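Local coordinates for protein MJ1225 (PDB 3KH5) that binds adenine nucleotides through its CBS domains and is probably an archaeal counterpart of the gamma subunit of AMP-activated protein kinase, at residues 169-174 with 197-202. Sequence-based numbering, arbitrary orientation.
Sequences DVARTM and TDFIKL. With AMP (adenosine monophosphate), chain C.
Two helices within the third CBS repeat meet here through one phenylalanine, and the second of them also carries the ribose-binding aspartate of an AMP site. Phe199 reaches from helix 196-203 to helix 167-177; the axes of segments 169-174 and 197-202 approach to 12.1 Å at their closest, their N-to-C directions 139° apart. Its CG lies anti to the carbonyl carbon (chi1 -65°), which turns the ring toward helix 167-177. Val170 comes in at the ring edge, near the ring plane, with CG1 3.6 Å from Phe199 CZ; that methyl is the branch anti to the backbone N. The backbone N of Ala171 lies near the ring plane too, 4.0 Å from Phe199 CE2. Met174 supplies a Met-aromatic contact: its extended chain brings SD obliquely to the ring, 3.7 Å from Phe199 CE2, and the CE methyl continues across to CE2 and CZ. No hydrogen bond crosses between the two segments; the contact is buried and made by packing on the ring.

One residue before the ring, Asp198 turns its carboxylate to the AMP ribose and takes one hydroxyl on each oxygen: O3' of AMP donates to OD1 at 2.8 Å and O2' to OD2 at 3.0 Å. OD2 also accepts the backbone N-H of Thr195, which helps fix the carboxylate. Shortened to alanine, this position would probably leave O2' and O3' of AMP, and the N-H of Thr195, without this carboxylate as acceptor, and the nucleotide less firmly held. Thr197 OG1 adds a weak bond to O2P of AMP, at 3.3 Å.

Around this pairing, Leu182 of strand 181-186 packs on Val170 and Met174, helix 54-63 covers Ala171, Met174 and Phe199 through Val58, Met55 and Met61, and Met225 and Ile228 of helix 225-228 close on Phe199.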
ATOM      1  N   ASP A 169     -16.533  -4.070   4.505  1.00 36.17           N
ATOM      2  CA  ASP A 169     -16.129  -5.479   4.648  1.00 35.40           C
ATOM      3  C   ASP A 169     -14.846  -5.797   3.893  1.00 34.55           C
ATOM      4  O   ASP A 169     -14.014  -6.563   4.376  1.00 34.47           O
ATOM      5  CB  ASP A 169     -17.247  -6.431   4.202  1.00 35.77           C
ATOM      6  CG  ASP A 169     -18.513  -6.289   5.036  1.00 36.40           C
ATOM      7  OD1 ASP A 169     -18.421  -6.225   6.284  1.00 37.52           O
ATOM      8  OD2 ASP A 169     -19.610  -6.246   4.441  1.00 37.60           O
ATOM      9  N   VAL A 170     -14.696  -5.223   2.701  1.00 33.42           N
ATOM     10  CA  VAL A 170     -13.445  -5.335   1.958  1.00 32.25           C
ATOM     11  C   VAL A 170     -12.292  -4.711   2.752  1.00 31.61           C
ATOM     12  O   VAL A 170     -11.185  -5.248   2.759  1.00 31.27           O
ATOM     13  CB  VAL A 170     -13.556  -4.698   0.556  1.00 32.28           C
ATOM     14  CG1 VAL A 170     -12.200  -4.663  -0.149  1.00 32.03           C
ATOM     15  CG2 VAL A 170     -14.562  -5.464  -0.281  1.00 32.00           C
ATOM     16  N   ALA A 171     -12.560  -3.589   3.426  1.00 31.03           N
ATOM     17  CA  ALA A 171     -11.564  -2.918   4.272  1.00 30.80           C
ATOM     18  C   ALA A 171     -11.039  -3.825   5.384  1.00 30.87           C
ATOM     19  O   ALA A 171      -9.841  -3.832   5.689  1.00 30.44           O
ATOM     20  CB  ALA A 171     -12.143  -1.639   4.863  1.00 30.60           C
ATOM     21  N   ARG A 172     -11.958  -4.561   6.004  1.00 31.21           N
ATOM     22  CA  ARG A 172     -11.622  -5.577   6.990  1.00 31.93           C
ATOM     23  C   ARG A 172     -10.707  -6.618   6.384  1.00 31.71           C
ATOM     24  O   ARG A 172      -9.675  -6.955   6.960  1.00 31.82           O
ATOM     25  CB  ARG A 172     -12.893  -6.259   7.461  1.00 32.28           C
ATOM     26  CG  ARG A 172     -13.690  -5.436   8.412  1.00 34.61           C
ATOM     27  CD  ARG A 172     -13.415  -5.917   9.803  1.00 38.99           C
ATOM     28  NE  ARG A 172     -14.680  -6.071  10.498  1.00 42.16           N
ATOM     29  CZ  ARG A 172     -14.840  -5.931  11.806  1.00 43.92           C
ATOM     30  NH1 ARG A 172     -13.807  -5.628  12.583  1.00 44.39           N
ATOM     31  NH2 ARG A 172     -16.043  -6.091  12.343  1.00 44.70           N
ATOM     32  N   THR A 173     -11.093  -7.120   5.211  1.00 31.68           N
ATOM     33  CA  THR A 173     -10.319  -8.141   4.518  1.00 31.47           C
ATOM     34  C   THR A 173      -8.903  -7.650   4.254  1.00 31.14           C
ATOM     35  O   THR A 173      -7.948  -8.389   4.483  1.00 30.93           O
ATOM     36  CB  THR A 173     -10.988  -8.583   3.195  1.00 31.69           C
ATOM     37  OG1 THR A 173     -12.329  -9.010   3.455  1.00 32.28           O
ATOM     38  CG2 THR A 173     -10.228  -9.734   2.555  1.00 31.61           C
ATOM     39  N   MET A 174      -8.768  -6.408   3.790  1.00 30.73           N
ATOM     40  CA  MET A 174      -7.448  -5.848   3.498  1.00 30.52           C
ATOM     41  C   MET A 174      -6.590  -5.757   4.758  1.00 30.39           C
ATOM     42  O   MET A 174      -5.441  -6.208   4.776  1.00 30.10           O
ATOM     43  CB  MET A 174      -7.572  -4.456   2.867  1.00 30.70           C
ATOM     44  CG  MET A 174      -8.055  -4.431   1.427  1.00 30.89           C
ATOM     45  SD  MET A 174      -8.175  -2.738   0.800  1.00 32.99           S
ATOM     46  CE  MET A 174      -8.663  -3.072  -0.894  1.00 32.46           C
ATOM     47  N   THR A 197      -5.583   2.331  -2.173  1.00 31.96           N
ATOM     48  CA  THR A 197      -5.500   3.617  -2.884  1.00 32.63           C
ATOM     49  C   THR A 197      -6.869   4.080  -3.404  1.00 32.85           C
ATOM     50  O   THR A 197      -7.215   5.267  -3.316  1.00 32.79           O
ATOM     51  CB  THR A 197      -4.470   3.515  -4.053  1.00 32.58           C
ATOM     52  OG1 THR A 197      -3.139   3.515  -3.520  1.00 33.38           O
ATOM     53  CG2 THR A 197      -4.606   4.673  -5.030  1.00 33.02           C
ATOM     54  N   ASP A 198      -7.636   3.130  -3.939  1.00 33.44           N
ATOM     55  CA  ASP A 198      -9.009   3.373  -4.382  1.00 34.20           C
ATOM     56  C   ASP A 198      -9.877   3.913  -3.250  1.00 35.19           C
ATOM     57  O   ASP A 198     -10.742   4.765  -3.472  1.00 35.15           O
ATOM     58  CB  ASP A 198      -9.624   2.080  -4.927  1.00 33.92           C
ATOM     59  CG  ASP A 198      -8.952   1.605  -6.200  1.00 33.40           C
ATOM     60  OD1 ASP A 198      -8.735   2.435  -7.107  1.00 33.91           O
ATOM     61  OD2 ASP A 198      -8.642   0.399  -6.300  1.00 31.71           O
ATOM     62  N   PHE A 199      -9.640   3.411  -2.039  1.00 36.52           N
ATOM     63  CA  PHE A 199     -10.390   3.852  -0.870  1.00 38.09           C
ATOM     64  C   PHE A 199     -10.035   5.312  -0.493  1.00 39.33           C
ATOM     65  O   PHE A 199     -10.937   6.085  -0.122  1.00 39.55           O
ATOM     66  CB  PHE A 199     -10.265   2.850   0.306  1.00 37.94           C
ATOM     67  CG  PHE A 199     -10.883   1.471   0.033  1.00 38.21           C
ATOM     68  CD1 PHE A 199     -11.577   1.206  -1.152  1.00 38.60           C
ATOM     69  CD2 PHE A 199     -10.792   0.452   0.984  1.00 38.44           C
ATOM     70  CE1 PHE A 199     -12.144  -0.052  -1.394  1.00 38.44           C
ATOM     71  CE2 PHE A 199     -11.362  -0.811   0.751  1.00 38.29           C
ATOM     72  CZ  PHE A 199     -12.036  -1.058  -0.442  1.00 38.56           C
ATOM     73  N   ILE A 200      -8.753   5.695  -0.627  1.00 41.10           N
ATOM     74  CA  ILE A 200      -8.326   7.096  -0.410  1.00 42.83           C
ATOM     75  C   ILE A 200      -8.905   8.034  -1.463  1.00 43.82           C
ATOM     76  O   ILE A 200      -9.340   9.157  -1.149  1.00 44.10           O
ATOM     77  CB  ILE A 200      -6.780   7.311  -0.490  1.00 42.91           C
ATOM     78  CG1 ILE A 200      -5.980   6.202   0.241  1.00 43.19           C
ATOM     79  CG2 ILE A 200      -6.392   8.704   0.084  1.00 43.10           C
ATOM     80  CD1 ILE A 200      -6.228   6.148   1.737  1.00 43.64           C
ATOM     81  N   LYS A 201      -8.870   7.588  -2.718  1.00 44.91           N
ATOM     82  CA  LYS A 201      -9.367   8.371  -3.845  1.00 46.02           C
ATOM     83  C   LYS A 201     -10.860   8.632  -3.705  1.00 46.70           C
ATOM     84  O   LYS A 201     -11.337   9.717  -4.049  1.00 46.76           O
ATOM     85  CB  LYS A 201      -9.094   7.653  -5.166  1.00 46.04           C
ATOM     86  CG  LYS A 201      -7.639   7.654  -5.610  1.00 46.84           C
ATOM     87  CD  LYS A 201      -7.484   6.803  -6.863  1.00 48.13           C
ATOM     88  CE  LYS A 201      -6.176   7.090  -7.583  1.00 48.88           C
ATOM     89  NZ  LYS A 201      -5.999   6.198  -8.765  1.00 49.44           N
ATOM     90  N   LEU A 202     -11.589   7.635  -3.206  1.00 47.59           N
ATOM     91  CA  LEU A 202     -13.012   7.790  -2.933  1.00 48.62           C
ATOM     92  C   LEU A 202     -13.253   8.915  -1.925  1.00 49.83           C
ATOM     93  O   LEU A 202     -14.168   9.716  -2.101  1.00 49.85           O
ATOM     94  CB  LEU A 202     -13.628   6.476  -2.441  1.00 48.20           C
ATOM     95  CG  LEU A 202     -15.153   6.465  -2.254  1.00 47.61           C
ATOM     96  CD1 LEU A 202     -15.895   6.798  -3.552  1.00 47.02           C
ATOM     97  CD2 LEU A 202     -15.615   5.124  -1.724  1.00 46.13           C
TER
HETATM   98  P   AMP C 282      -1.723   0.886  -5.942  1.00 51.11           P
HETATM   99  O1P AMP C 282      -0.801   2.025  -5.698  1.00 51.58           O
HETATM  100  O2P AMP C 282      -2.449   0.422  -4.576  1.00 51.23           O
HETATM  101  O3P AMP C 282      -0.947  -0.434  -6.474  1.00 51.12           O
HETATM  102  O5' AMP C 282      -2.899   1.209  -6.984  1.00 49.83           O
HETATM  103  C5' AMP C 282      -2.992   2.450  -7.724  1.00 47.18           C
HETATM  104  C4' AMP C 282      -4.049   2.316  -8.823  1.00 44.98           C
HETATM  105  O4' AMP C 282      -3.576   1.240  -9.684  1.00 43.42           O
HETATM  106  C3' AMP C 282      -5.354   1.840  -8.159  1.00 44.30           C
HETATM  107  O3' AMP C 282      -6.496   2.481  -8.764  1.00 44.98           O
HETATM  108  C2' AMP C 282      -5.374   0.344  -8.463  1.00 43.00           C
HETATM  109  O2' AMP C 282      -6.723  -0.117  -8.602  1.00 43.01           O
HETATM  110  C1' AMP C 282      -4.628   0.269  -9.799  1.00 41.73           C
HETATM  111  N9  AMP C 282      -4.006  -1.067 -10.035  1.00 39.34           N
HETATM  112  C8  AMP C 282      -3.220  -1.747  -9.194  1.00 38.26           C
HETATM  113  N7  AMP C 282      -2.856  -2.902  -9.750  1.00 37.07           N
HETATM  114  C5  AMP C 282      -3.417  -2.955 -10.953  1.00 36.71           C
HETATM  115  C6  AMP C 282      -3.398  -3.893 -11.974  1.00 36.16           C
HETATM  116  N6  AMP C 282      -2.708  -5.024 -11.831  1.00 35.47           N
HETATM  117  N1  AMP C 282      -4.085  -3.639 -13.103  1.00 36.38           N
HETATM  118  C2  AMP C 282      -4.776  -2.511 -13.253  1.00 36.23           C
HETATM  119  N3  AMP C 282      -4.813  -1.594 -12.296  1.00 36.57           N
HETATM  120  C4  AMP C 282      -4.145  -1.790 -11.142  1.00 37.74           C